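Local coordinates for glucose-binding protein (PDB 2B3F) that binds galactose or glucose and probably serves as the substrate-capturing component of a binding-protein-dependent sugar transport system, at residues M1-A10 / V31-A42; D58-A67 / S277-N288. One frame throughout, in Å; residues are numbered along the deposited sequence.

Contact 1. Residues M1-A10 / V31-A42. With GAL (beta-D-galactopyranose), chain G.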
loop_
_atom_site.group_PDB
_atom_site.type_symbol
_atom_site.label_atom_id
_atom_site.label_comp_id
_atom_site.label_asym_id
_atom_site.label_seq_id
_atom_site.Cartn_x
_atom_site.Cartn_y
_atom_site.Cartn_z
ATOM N N MET A 1 3.678 10.029 -31.871
ATOM C CA MET A 1 3.140 10.447 -30.548
ATOM C C MET A 1 2.974 9.223 -29.663
ATOM O O MET A 1 2.190 8.315 -29.970
ATOM C CB MET A 1 1.803 11.156 -30.717
ATOM C CG MET A 1 1.923 12.576 -31.193
ATOM S SD MET A 1 1.881 13.738 -29.824
ATOM C CE MET A 1 3.600 13.779 -29.415
ATOM N N LYS A 2 3.743 9.202 -28.580
ATOM C CA LYS A 2 3.757 8.072 -27.658
ATOM C C LYS A 2 3.758 8.525 -26.209
ATOM O O LYS A 2 4.107 9.667 -25.881
ATOM C CB LYS A 2 4.978 7.203 -27.921
ATOM C CG LYS A 2 4.987 6.587 -29.310
ATOM C CD LYS A 2 6.217 5.769 -29.550
ATOM C CE LYS A 2 6.221 5.214 -30.982
ATOM N NZ LYS A 2 6.736 6.239 -31.953
ATOM N N LEU A 3 3.333 7.609 -25.339
ATOM C CA LEU A 3 3.419 7.798 -23.899
ATOM C C LEU A 3 3.604 6.425 -23.263
ATOM O O LEU A 3 2.769 5.553 -23.435
ATOM C CB LEU A 3 2.167 8.442 -23.342
ATOM C CG LEU A 3 2.131 8.505 -21.805
ATOM C CD1 LEU A 3 3.130 9.512 -21.245
ATOM C CD2 LEU A 3 0.718 8.804 -21.328
ATOM N N GLU A 4 4.702 6.269 -22.536
ATOM C CA GLU A 4 5.036 5.002 -21.883
ATOM C C GLU A 4 4.830 5.160 -20.371
ATOM O O GLU A 4 5.555 5.895 -19.717
ATOM C CB GLU A 4 6.470 4.602 -22.180
ATOM C CG GLU A 4 6.825 3.255 -21.583
ATOM C CD GLU A 4 8.263 2.883 -21.788
ATOM O OE1 GLU A 4 9.126 3.787 -21.789
ATOM O OE2 GLU A 4 8.541 1.669 -21.914
ATOM N N ILE A 5 3.848 4.433 -19.855
ATOM C CA ILE A 5 3.448 4.495 -18.450
ATOM C C ILE A 5 3.926 3.216 -17.784
ATOM O O ILE A 5 3.509 2.135 -18.179
ATOM C CB ILE A 5 1.934 4.546 -18.290
ATOM C CG1 ILE A 5 1.333 5.795 -18.976
ATOM C CG2 ILE A 5 1.554 4.560 -16.818
ATOM C CD1 ILE A 5 -0.145 5.719 -19.151
ATOM N N PHE A 6 4.756 3.374 -16.761
ATOM C CA PHE A 6 5.380 2.255 -16.056
ATOM C C PHE A 6 4.672 2.069 -14.708
ATOM O O PHE A 6 4.471 3.017 -13.955
ATOM C CB PHE A 6 6.869 2.557 -15.901
ATOM C CG PHE A 6 7.702 1.424 -15.333
ATOM C CD1 PHE A 6 8.543 0.690 -16.161
ATOM C CD2 PHE A 6 7.701 1.150 -13.969
ATOM C CE1 PHE A 6 9.343 -0.348 -15.646
ATOM C CE2 PHE A 6 8.521 0.124 -13.453
ATOM C CZ PHE A 6 9.329 -0.610 -14.306
ATOM N N SER A 7 4.257 0.841 -14.402
ATOM C CA SER A 7 3.536 0.561 -13.164
ATOM C C SER A 7 3.600 -0.942 -12.877
ATOM O O SER A 7 4.156 -1.716 -13.673
ATOM C CB SER A 7 2.060 0.993 -13.258
ATOM O OG SER A 7 1.261 0.049 -13.972
ATOM N N TRP A 8 3.005 -1.330 -11.759
ATOM C CA TRP A 8 2.800 -2.760 -11.487
ATOM C C TRP A 8 1.343 -3.165 -11.500
ATOM O O TRP A 8 0.948 -4.195 -10.911
ATOM C CB TRP A 8 3.535 -3.192 -10.215
ATOM C CG TRP A 8 3.159 -2.618 -8.916
ATOM C CD1 TRP A 8 2.250 -3.106 -8.017
ATOM C CD2 TRP A 8 3.791 -1.505 -8.271
ATOM N NE1 TRP A 8 2.254 -2.348 -6.858
ATOM C CE2 TRP A 8 3.202 -1.364 -6.992
ATOM C CE3 TRP A 8 4.796 -0.608 -8.653
ATOM C CZ2 TRP A 8 3.584 -0.351 -6.102
ATOM C CZ3 TRP A 8 5.164 0.383 -7.779
ATOM C CH2 TRP A 8 4.565 0.505 -6.524
ATOM N N TRP A 9 0.522 -2.392 -12.219
ATOM C CA TRP A 9 -0.885 -2.665 -12.229
ATOM C C TRP A 9 -1.269 -3.637 -13.356
ATOM O O TRP A 9 -2.032 -3.334 -14.258
ATOM C CB TRP A 9 -1.653 -1.344 -12.273
ATOM C CG TRP A 9 -1.566 -0.591 -10.990
ATOM C CD1 TRP A 9 -1.475 -1.097 -9.714
ATOM C CD2 TRP A 9 -1.568 0.833 -10.856
ATOM N NE1 TRP A 9 -1.418 -0.065 -8.802
ATOM C CE2 TRP A 9 -1.482 1.126 -9.479
ATOM C CE3 TRP A 9 -1.641 1.885 -11.771
ATOM C CZ2 TRP A 9 -1.480 2.431 -8.998
ATOM C CZ3 TRP A 9 -1.600 3.190 -11.291
ATOM C CH2 TRP A 9 -1.551 3.447 -9.923
ATOM N N ALA A 10 -0.705 -4.834 -13.266
ATOM C CA ALA A 10 -0.929 -5.887 -14.241
ATOM C C ALA A 10 -2.128 -6.736 -13.859
ATOM O O ALA A 10 -2.569 -6.766 -12.702
ATOM C CB ALA A 10 0.311 -6.750 -14.311
ATOM N N VAL A 31 -2.034 10.111 -29.328
ATOM C CA VAL A 31 -0.983 9.425 -28.561
ATOM C C VAL A 31 -1.200 7.914 -28.500
ATOM O O VAL A 31 -2.275 7.456 -28.114
ATOM C CB VAL A 31 -0.901 9.957 -27.106
ATOM C CG1 VAL A 31 0.291 9.332 -26.383
ATOM C CG2 VAL A 31 -0.802 11.476 -27.079
ATOM N N GLU A 32 -0.169 7.148 -28.867
ATOM C CA GLU A 32 -0.149 5.711 -28.628
ATOM C C GLU A 32 0.401 5.481 -27.216
ATOM O O GLU A 32 1.536 5.847 -26.911
ATOM C CB GLU A 32 0.716 4.975 -29.650
ATOM C CG GLU A 32 0.941 3.474 -29.337
ATOM C CD GLU A 32 -0.060 2.538 -30.021
ATOM O OE1 GLU A 32 -0.270 2.678 -31.261
ATOM O OE2 GLU A 32 -0.626 1.654 -29.323
ATOM N N VAL A 33 -0.423 4.872 -26.375
ATOM C CA VAL A 33 -0.086 4.658 -24.968
ATOM C C VAL A 33 0.448 3.252 -24.759
ATOM O O VAL A 33 -0.243 2.263 -25.059
ATOM C CB VAL A 33 -1.299 4.883 -24.064
ATOM C CG1 VAL A 33 -0.923 4.680 -22.593
ATOM C CG2 VAL A 33 -1.878 6.282 -24.290
ATOM N N ILE A 34 1.693 3.184 -24.288
ATOM C CA ILE A 34 2.362 1.930 -23.963
ATOM C C ILE A 34 2.136 1.676 -22.468
ATOM O O ILE A 34 2.614 2.417 -21.634
ATOM C CB ILE A 34 3.862 1.956 -24.307
ATOM C CG1 ILE A 34 4.057 2.194 -25.803
ATOM C CG2 ILE A 34 4.528 0.640 -23.958
ATOM C CD1 ILE A 34 4.349 3.575 -26.162
ATOM N N ASN A 35 1.362 0.637 -22.173
ATOM C CA ASN A 35 1.047 0.250 -20.809
ATOM C C ASN A 35 2.127 -0.728 -20.361
ATOM O O ASN A 35 2.009 -1.933 -20.558
ATOM C CB ASN A 35 -0.344 -0.361 -20.735
ATOM C CG ASN A 35 -0.775 -0.657 -19.297
ATOM O OD1 ASN A 35 -0.014 -0.428 -18.363
ATOM N ND2 ASN A 35 -1.991 -1.156 -19.122
ATOM N N ALA A 36 3.187 -0.183 -19.773
ATOM C CA ALA A 36 4.393 -0.947 -19.424
ATOM C C ALA A 36 4.313 -1.442 -17.986
ATOM O O ALA A 36 4.925 -0.870 -17.096
ATOM C CB ALA A 36 5.612 -0.092 -19.622
ATOM N N THR A 37 3.549 -2.510 -17.768
ATOM C CA THR A 37 3.439 -3.113 -16.448
ATOM C C THR A 37 4.551 -4.136 -16.180
ATOM O O THR A 37 4.957 -4.892 -17.076
ATOM C CB THR A 37 2.105 -3.818 -16.274
ATOM O OG1 THR A 37 1.895 -4.702 -17.390
ATOM C CG2 THR A 37 0.969 -2.796 -16.191
ATOM N N VAL A 38 5.050 -4.119 -14.955
ATOM C CA VAL A 38 5.971 -5.142 -14.453
ATOM C C VAL A 38 5.191 -5.907 -13.411
ATOM O O VAL A 38 4.833 -5.370 -12.377
ATOM C CB VAL A 38 7.264 -4.565 -13.856
ATOM C CG1 VAL A 38 8.129 -5.675 -13.270
ATOM C CG2 VAL A 38 8.025 -3.797 -14.911
ATOM N N THR A 39 4.902 -7.174 -13.701
ATOM C CA THR A 39 4.002 -7.945 -12.867
ATOM C C THR A 39 4.662 -8.313 -11.538
ATOM O O THR A 39 5.817 -8.800 -11.509
ATOM C CB THR A 39 3.598 -9.254 -13.571
ATOM O OG1 THR A 39 3.111 -8.960 -14.894
ATOM C CG2 THR A 39 2.536 -10.019 -12.748
ATOM N N GLY A 40 3.951 -8.048 -10.446
ATOM C CA GLY A 40 4.430 -8.379 -9.099
ATOM C C GLY A 40 3.800 -7.488 -8.050
ATOM O O GLY A 40 3.894 -6.255 -8.114
ATOM N N GLY A 41 3.148 -8.109 -7.079
ATOM C CA GLY A 41 2.495 -7.396 -5.999
ATOM C C GLY A 41 3.417 -6.430 -5.295
ATOM O O GLY A 41 4.610 -6.717 -5.101
ATOM N N ALA A 42 2.868 -5.275 -4.913
ATOM C CA ALA A 42 3.576 -4.276 -4.104
ATOM C C ALA A 42 4.840 -3.707 -4.741
ATOM O O ALA A 42 5.656 -3.063 -4.063
ATOM C CB ALA A 42 3.902 -4.810 -2.686
HETATM C C1 GAL G . 0.844 -1.316 -3.392
HETATM C C2 GAL G . 0.307 -0.281 -4.390
HETATM C C3 GAL G . -1.136 -0.567 -4.785
HETATM C C4 GAL G . -1.305 -2.015 -5.249
HETATM C C5 GAL G . -0.633 -2.948 -4.212
HETATM C C6 GAL G . -0.707 -4.445 -4.556
HETATM O O1 GAL G . 2.187 -1.082 -3.093
HETATM O O2 GAL G . 0.453 1.032 -3.827
HETATM O O3 GAL G . -1.540 0.313 -5.823
HETATM O O4 GAL G . -0.730 -2.118 -6.524
HETATM O O5 GAL G . 0.715 -2.608 -3.996
HETATM O O6 GAL G . 0.144 -4.748 -5.620
HETATM O O HOH W 1 1.691 0.612 -16.552
HETATM O O HOH W 2 1.404 -6.881 -10.618
HETATM O O HOH W 3 -2.790 -3.204 -16.944
#
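Strands 2-7 and 32-37 run parallel, their axes 17° apart and 4.6 Å at closest approach, with Leu3, Ile5 and Ser7 each using both N and O to bond the residues flanking Val33, Asn35 and Thr37. Helix 15-27 joins them in a beta-alpha-beta crossover, the opening unit of a lobe of this periplasmic binding protein. On the face carrying Leu3, Ile5 and Val33, the CD1 tip of Ile5 rests on Val33 CG1 at 3.7 Å; helix 15-27 packs over this side through Tyr24 and Ile21. The other face holds Phe6, whose ring meets Val38 obliquely, CZ touching CG2 at 3.5 Å, while Val49 of helix 44-55 touches both residues. Ala36 CB lies beside the aliphatic part of Glu4, whose carboxylate runs on to a salt bridge with Arg53.

Toward the sugar, polar groups take over. Ser7 OG accepts from Trp9 N at 3.1 Å, closing an ST turn, and gives its own proton to a water, 2.7 Å from that OG, which in turn donates to Ile5 O and Asn35 OD1. The hydroxyl is thereby gripped twice and the strand end is tied to its neighbour. Beyond it, the CG of Trp8 is wedged between backbone N and carbonyl carbon (chi1 63°), which brings the indole alongside the 40-42 loop, the rim of one face over Ala42 C. From there Trp8 NE1 reaches galactose O5 at 3.3 Å. Trp9 also meets the sugar at its edge: NE1 donates to O3 at 3.0 Å, O3 lying in the ring plane, and more weakly to O4. The last grip comes from the backbone, Ala42 N pointing at galactose O6 over 2.9 Å in an almost perfectly straight bond (177°).

Contact 2. Residues D58-A67 / S277-N288; sequences DPPDTFQVHA and SDSFGLPKGAKN. With GAL (beta-D-galactopyranose), chain G.
Asp61 and Asn288 hold one end of this contact together by a two-bond grip. Asn288 ND2 donates to Asp61 OD2 over 2.8 Å, on the syn side of the carboxylate, and Asn288 N reaches OD1 at 3.0 Å from above the carboxylate plane; the amide and carboxylate stand 77° apart. OD2 also takes the backbone N of Glu4, so Asp61 ties strand 2-7 to Asn288, the N-cap residue just ahead of helix 289-299. Shortened to an alanine, Asp61 would lose both oxygens, and Asn288 N, its amide and Glu4 N would probably be left without their acceptors, the start of that helix less firmly tied. Next door, Pro283 CG packs against Phe63 CE2, and Thr62 OG1 donates in the carbonyl plane to Gly281 O at 2.7 Å.

Where the strands pair, Ser279 OG sits between its own N and carbonyl carbon (chi1 76°), a rotamer that folds it back onto Val65 O at 2.8 Å. Ser279 N bonds the same oxygen from the opposite face, and the hydroxyl has a further partner in Ser113. The ring of Phe280 lies off-centre against Gln64 CA in a CH-pi contact. Gln64 itself is fully extended (chi1 -178°), which carries its amide alongside Asp278: NE2 meets OD1 from above the carboxylate plane at 3.1 Å, while OE1 accepts from Trp8 N.

Asp278 receives galactose O2 on OD1 and O3 on OD2, each at 2.6 Å. His66 NE2 donates to O2 over 2.8 Å, and its ND1 is hydrogen-bonded to Glu70, which would fix the ring's turn. An antiparallel strand returning some 200 residues later beside 62-66 is the hallmark of class II periplasmic binding protein topology, here bearing part of the sugar pocket.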
loop_
_atom_site.group_PDB
_atom_site.type_symbol
_atom_site.label_atom_id
_atom_site.label_comp_id
_atom_site.label_asym_id
_atom_site.label_seq_id
_atom_site.Cartn_x
_atom_site.Cartn_y
_atom_site.Cartn_z
ATOM N N ASP A 58 17.528 4.982 -19.542
ATOM C CA ASP A 58 16.351 4.742 -20.365
ATOM C C ASP A 58 15.072 4.860 -19.522
ATOM O O ASP A 58 14.324 3.890 -19.358
ATOM C CB ASP A 58 16.456 3.360 -21.029
ATOM C CG ASP A 58 15.349 3.103 -22.040
ATOM O OD1 ASP A 58 14.754 4.070 -22.572
ATOM O OD2 ASP A 58 15.066 1.916 -22.286
ATOM N N PRO A 59 14.800 6.065 -19.000
ATOM C CA PRO A 59 13.603 6.241 -18.184
ATOM C C PRO A 59 12.307 6.074 -18.969
ATOM O O PRO A 59 12.245 6.445 -20.155
ATOM C CB PRO A 59 13.704 7.702 -17.713
ATOM C CG PRO A 59 14.538 8.361 -18.715
ATOM C CD PRO A 59 15.544 7.327 -19.152
ATOM N N PRO A 60 11.262 5.549 -18.315
ATOM C CA PRO A 60 9.961 5.590 -18.940
ATOM C C PRO A 60 9.465 7.040 -18.878
ATOM O O PRO A 60 10.101 7.876 -18.247
ATOM C CB PRO A 60 9.118 4.669 -18.054
ATOM C CG PRO A 60 9.728 4.800 -16.729
ATOM C CD PRO A 60 11.195 4.966 -16.959
ATOM N N ASP A 61 8.349 7.344 -19.526
ATOM C CA ASP A 61 7.829 8.717 -19.482
ATOM C C ASP A 61 7.332 9.114 -18.093
ATOM O O ASP A 61 7.384 10.273 -17.708
ATOM C CB ASP A 61 6.747 8.910 -20.533
ATOM C CG ASP A 61 7.312 8.841 -21.933
ATOM O OD1 ASP A 61 8.458 9.312 -22.115
ATOM O OD2 ASP A 61 6.634 8.297 -22.833
ATOM N N THR A 62 6.854 8.126 -17.344
ATOM C CA THR A 62 6.377 8.322 -15.990
ATOM C C THR A 62 6.302 6.936 -15.351
ATOM O O THR A 62 6.154 5.918 -16.059
ATOM C CB THR A 62 4.994 9.017 -15.962
ATOM O OG1 THR A 62 4.634 9.351 -14.615
ATOM C CG2 THR A 62 3.897 8.144 -16.608
ATOM N N PHE A 63 6.434 6.896 -14.031
ATOM C CA PHE A 63 6.367 5.605 -13.331
ATOM C C PHE A 63 5.614 5.710 -12.013
ATOM O O PHE A 63 5.668 6.729 -11.287
ATOM C CB PHE A 63 7.752 4.988 -13.139
ATOM C CG PHE A 63 8.699 5.824 -12.319
ATOM C CD1 PHE A 63 8.678 5.797 -10.926
ATOM C CD2 PHE A 63 9.671 6.589 -12.954
ATOM C CE1 PHE A 63 9.575 6.556 -10.177
ATOM C CE2 PHE A 63 10.575 7.337 -12.217
ATOM C CZ PHE A 63 10.539 7.320 -10.825
ATOM N N GLN A 64 4.875 4.654 -11.720
ATOM C CA GLN A 64 4.202 4.524 -10.447
ATOM C C GLN A 64 5.226 4.528 -9.308
ATOM O O GLN A 64 6.229 3.807 -9.332
ATOM C CB GLN A 64 3.419 3.213 -10.415
ATOM C CG GLN A 64 2.642 2.988 -9.160
ATOM C CD GLN A 64 2.007 1.579 -9.093
ATOM O OE1 GLN A 64 2.047 0.838 -10.066
ATOM N NE2 GLN A 64 1.428 1.244 -7.953
ATOM N N VAL A 65 4.980 5.372 -8.322
ATOM C CA VAL A 65 5.885 5.519 -7.198
ATOM C C VAL A 65 5.123 5.954 -5.966
ATOM O O VAL A 65 4.186 6.745 -6.020
ATOM C CB VAL A 65 7.023 6.507 -7.524
ATOM C CG1 VAL A 65 6.473 7.882 -7.884
ATOM C CG2 VAL A 65 8.072 6.574 -6.402
ATOM N N HIS A 66 5.527 5.412 -4.833
ATOM C CA HIS A 66 4.883 5.735 -3.599
ATOM C C HIS A 66 5.302 7.087 -3.049
ATOM O O HIS A 66 6.485 7.387 -2.942
ATOM C CB HIS A 66 5.174 4.675 -2.532
ATOM C CG HIS A 66 4.457 3.387 -2.769
ATOM N ND1 HIS A 66 5.103 2.174 -2.777
ATOM C CD2 HIS A 66 3.153 3.125 -3.001
ATOM C CE1 HIS A 66 4.222 1.213 -2.991
ATOM N NE2 HIS A 66 3.029 1.758 -3.123
ATOM N N ALA A 67 4.313 7.855 -2.624
ATOM C CA ALA A 67 4.598 9.123 -1.941
ATOM C C ALA A 67 5.321 8.844 -0.626
ATOM O O ALA A 67 4.967 7.909 0.108
ATOM C CB ALA A 67 3.315 9.879 -1.679
ATOM N N SER A 277 0.199 6.147 -0.816
ATOM C CA SER A 277 -0.343 6.852 -1.973
ATOM C C SER A 277 0.466 6.544 -3.207
ATOM O O SER A 277 1.682 6.702 -3.209
ATOM C CB SER A 277 -0.365 8.368 -1.714
ATOM O OG SER A 277 -0.806 9.051 -2.873
ATOM N N ASP A 278 -0.222 6.057 -4.242
ATOM C CA ASP A 278 0.347 5.863 -5.549
ATOM C C ASP A 278 0.407 7.221 -6.239
ATOM O O ASP A 278 -0.568 7.964 -6.199
ATOM C CB ASP A 278 -0.511 4.896 -6.359
ATOM C CG ASP A 278 -0.509 3.472 -5.770
ATOM O OD1 ASP A 278 0.613 2.957 -5.562
ATOM O OD2 ASP A 278 -1.602 2.921 -5.525
ATOM N N SER A 279 1.549 7.523 -6.835
ATOM C CA SER A 279 1.795 8.804 -7.487
ATOM C C SER A 279 2.603 8.606 -8.767
ATOM O O SER A 279 3.216 7.554 -8.979
ATOM C CB SER A 279 2.489 9.757 -6.490
ATOM O OG SER A 279 3.850 9.468 -6.301
ATOM N N PHE A 280 2.598 9.632 -9.625
ATOM C CA PHE A 280 3.381 9.641 -10.849
ATOM C C PHE A 280 4.173 10.938 -10.917
ATOM O O PHE A 280 3.631 11.989 -10.592
ATOM C CB PHE A 280 2.479 9.551 -12.075
ATOM C CG PHE A 280 1.873 8.184 -12.277
ATOM C CD1 PHE A 280 2.543 7.212 -13.018
ATOM C CD2 PHE A 280 0.639 7.882 -11.732
ATOM C CE1 PHE A 280 1.979 5.939 -13.198
ATOM C CE2 PHE A 280 0.066 6.622 -11.911
ATOM C CZ PHE A 280 0.764 5.645 -12.649
ATOM N N GLY A 281 5.416 10.843 -11.378
ATOM C CA GLY A 281 6.232 12.021 -11.620
ATOM C C GLY A 281 6.727 12.125 -13.039
ATOM O O GLY A 281 6.230 11.454 -13.949
ATOM N N LEU A 282 7.744 12.960 -13.209
ATOM C CA LEU A 282 8.293 13.267 -14.512
ATOM C C LEU A 282 9.800 13.051 -14.489
ATOM O O LEU A 282 10.549 13.922 -14.052
ATOM C CB LEU A 282 7.952 14.711 -14.890
ATOM C CG LEU A 282 8.375 15.147 -16.303
ATOM C CD1 LEU A 282 7.656 14.319 -17.348
ATOM C CD2 LEU A 282 8.059 16.612 -16.517
ATOM N N PRO A 283 10.261 11.874 -14.940
ATOM C CA PRO A 283 11.703 11.634 -15.007
ATOM C C PRO A 283 12.393 12.593 -15.964
ATOM O O PRO A 283 11.873 12.844 -17.049
ATOM C CB PRO A 283 11.802 10.197 -15.558
ATOM C CG PRO A 283 10.458 9.602 -15.357
ATOM C CD PRO A 283 9.474 10.712 -15.385
ATOM N N LYS A 284 13.564 13.090 -15.575
ATOM C CA LYS A 284 14.447 13.777 -16.524
ATOM C C LYS A 284 14.810 12.832 -17.669
ATOM O O LYS A 284 15.038 11.631 -17.468
ATOM C CB LYS A 284 15.724 14.254 -15.837
ATOM C CG LYS A 284 15.504 15.246 -14.733
ATOM C CD LYS A 284 16.837 15.747 -14.208
ATOM C CE LYS A 284 16.674 16.550 -12.967
ATOM N NZ LYS A 284 17.985 17.116 -12.560
ATOM N N GLY A 285 14.856 13.377 -18.882
ATOM C CA GLY A 285 15.226 12.590 -20.036
ATOM C C GLY A 285 14.079 11.806 -20.642
ATOM O O GLY A 285 14.280 11.072 -21.613
ATOM N N ALA A 286 12.873 11.950 -20.094
ATOM C CA ALA A 286 11.708 11.306 -20.683
ATOM C C ALA A 286 11.636 11.617 -22.183
ATOM O O ALA A 286 11.826 12.761 -22.593
ATOM C CB ALA A 286 10.465 11.762 -20.013
ATOM N N LYS A 287 11.393 10.593 -22.988
ATOM C CA LYS A 287 11.329 10.778 -24.427
ATOM C C LYS A 287 10.088 11.565 -24.851
ATOM O O LYS A 287 10.136 12.289 -25.854
ATOM C CB LYS A 287 11.412 9.428 -25.154
ATOM C CG LYS A 287 12.793 8.787 -25.083
ATOM C CD LYS A 287 12.797 7.471 -25.797
ATOM C CE LYS A 287 14.141 6.776 -25.731
ATOM N NZ LYS A 287 14.009 5.374 -26.246
ATOM N N ASN A 288 8.997 11.441 -24.099
ATOM C CA ASN A 288 7.711 12.074 -24.436
ATOM C C ASN A 288 7.240 12.966 -23.293
ATOM O O ASN A 288 6.232 12.724 -22.651
ATOM C CB ASN A 288 6.665 11.026 -24.821
ATOM C CG ASN A 288 7.189 10.029 -25.856
ATOM O OD1 ASN A 288 7.426 10.387 -27.015
ATOM N ND2 ASN A 288 7.399 8.780 -25.437
HETATM C C1 GAL G . 0.844 -1.316 -3.392
HETATM C C2 GAL G . 0.307 -0.281 -4.390
HETATM C C3 GAL G . -1.136 -0.567 -4.785
HETATM C C4 GAL G . -1.305 -2.015 -5.249
HETATM C C5 GAL G . -0.633 -2.948 -4.212
HETATM C C6 GAL G . -0.707 -4.445 -4.556
HETATM O O1 GAL G . 2.187 -1.082 -3.093
HETATM O O2 GAL G . 0.453 1.032 -3.827
HETATM O O3 GAL G . -1.540 0.313 -5.823
HETATM O O4 GAL G . -0.730 -2.118 -6.524
HETATM O O5 GAL G . 0.715 -2.608 -3.996
HETATM O O6 GAL G . 0.144 -4.748 -5.620
HETATM O O HOH W 4 12.418 4.112 -24.378
HETATM O O HOH W 5 10.785 7.925 -21.994
HETATM O O HOH W 6 7.241 8.782 -11.740
HETATM O O HOH W 7 3.017 5.846 0.111
#

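Contacts 1 and 2 are adjacent parts of one sheet, their centres 11 Å apart. Strand 2-7 is shared ground: it pairs with 32-37 on one side and with 62-66 on the other, and 62-66 in turn pairs with the returning strand 272-280. Among the hydrogen bonds joining the contacts is the probable one from Gln64 N to Phe6 O, 2.8 Å. Both contacts end at the galactose, where they share O3: residues 1-10 and 31-42 also donate to O5 and O6, whereas 58-67 and 277-288 also bind O2. Glu13, Lys312 and His348 complete the hydrogen bonding round the sugar.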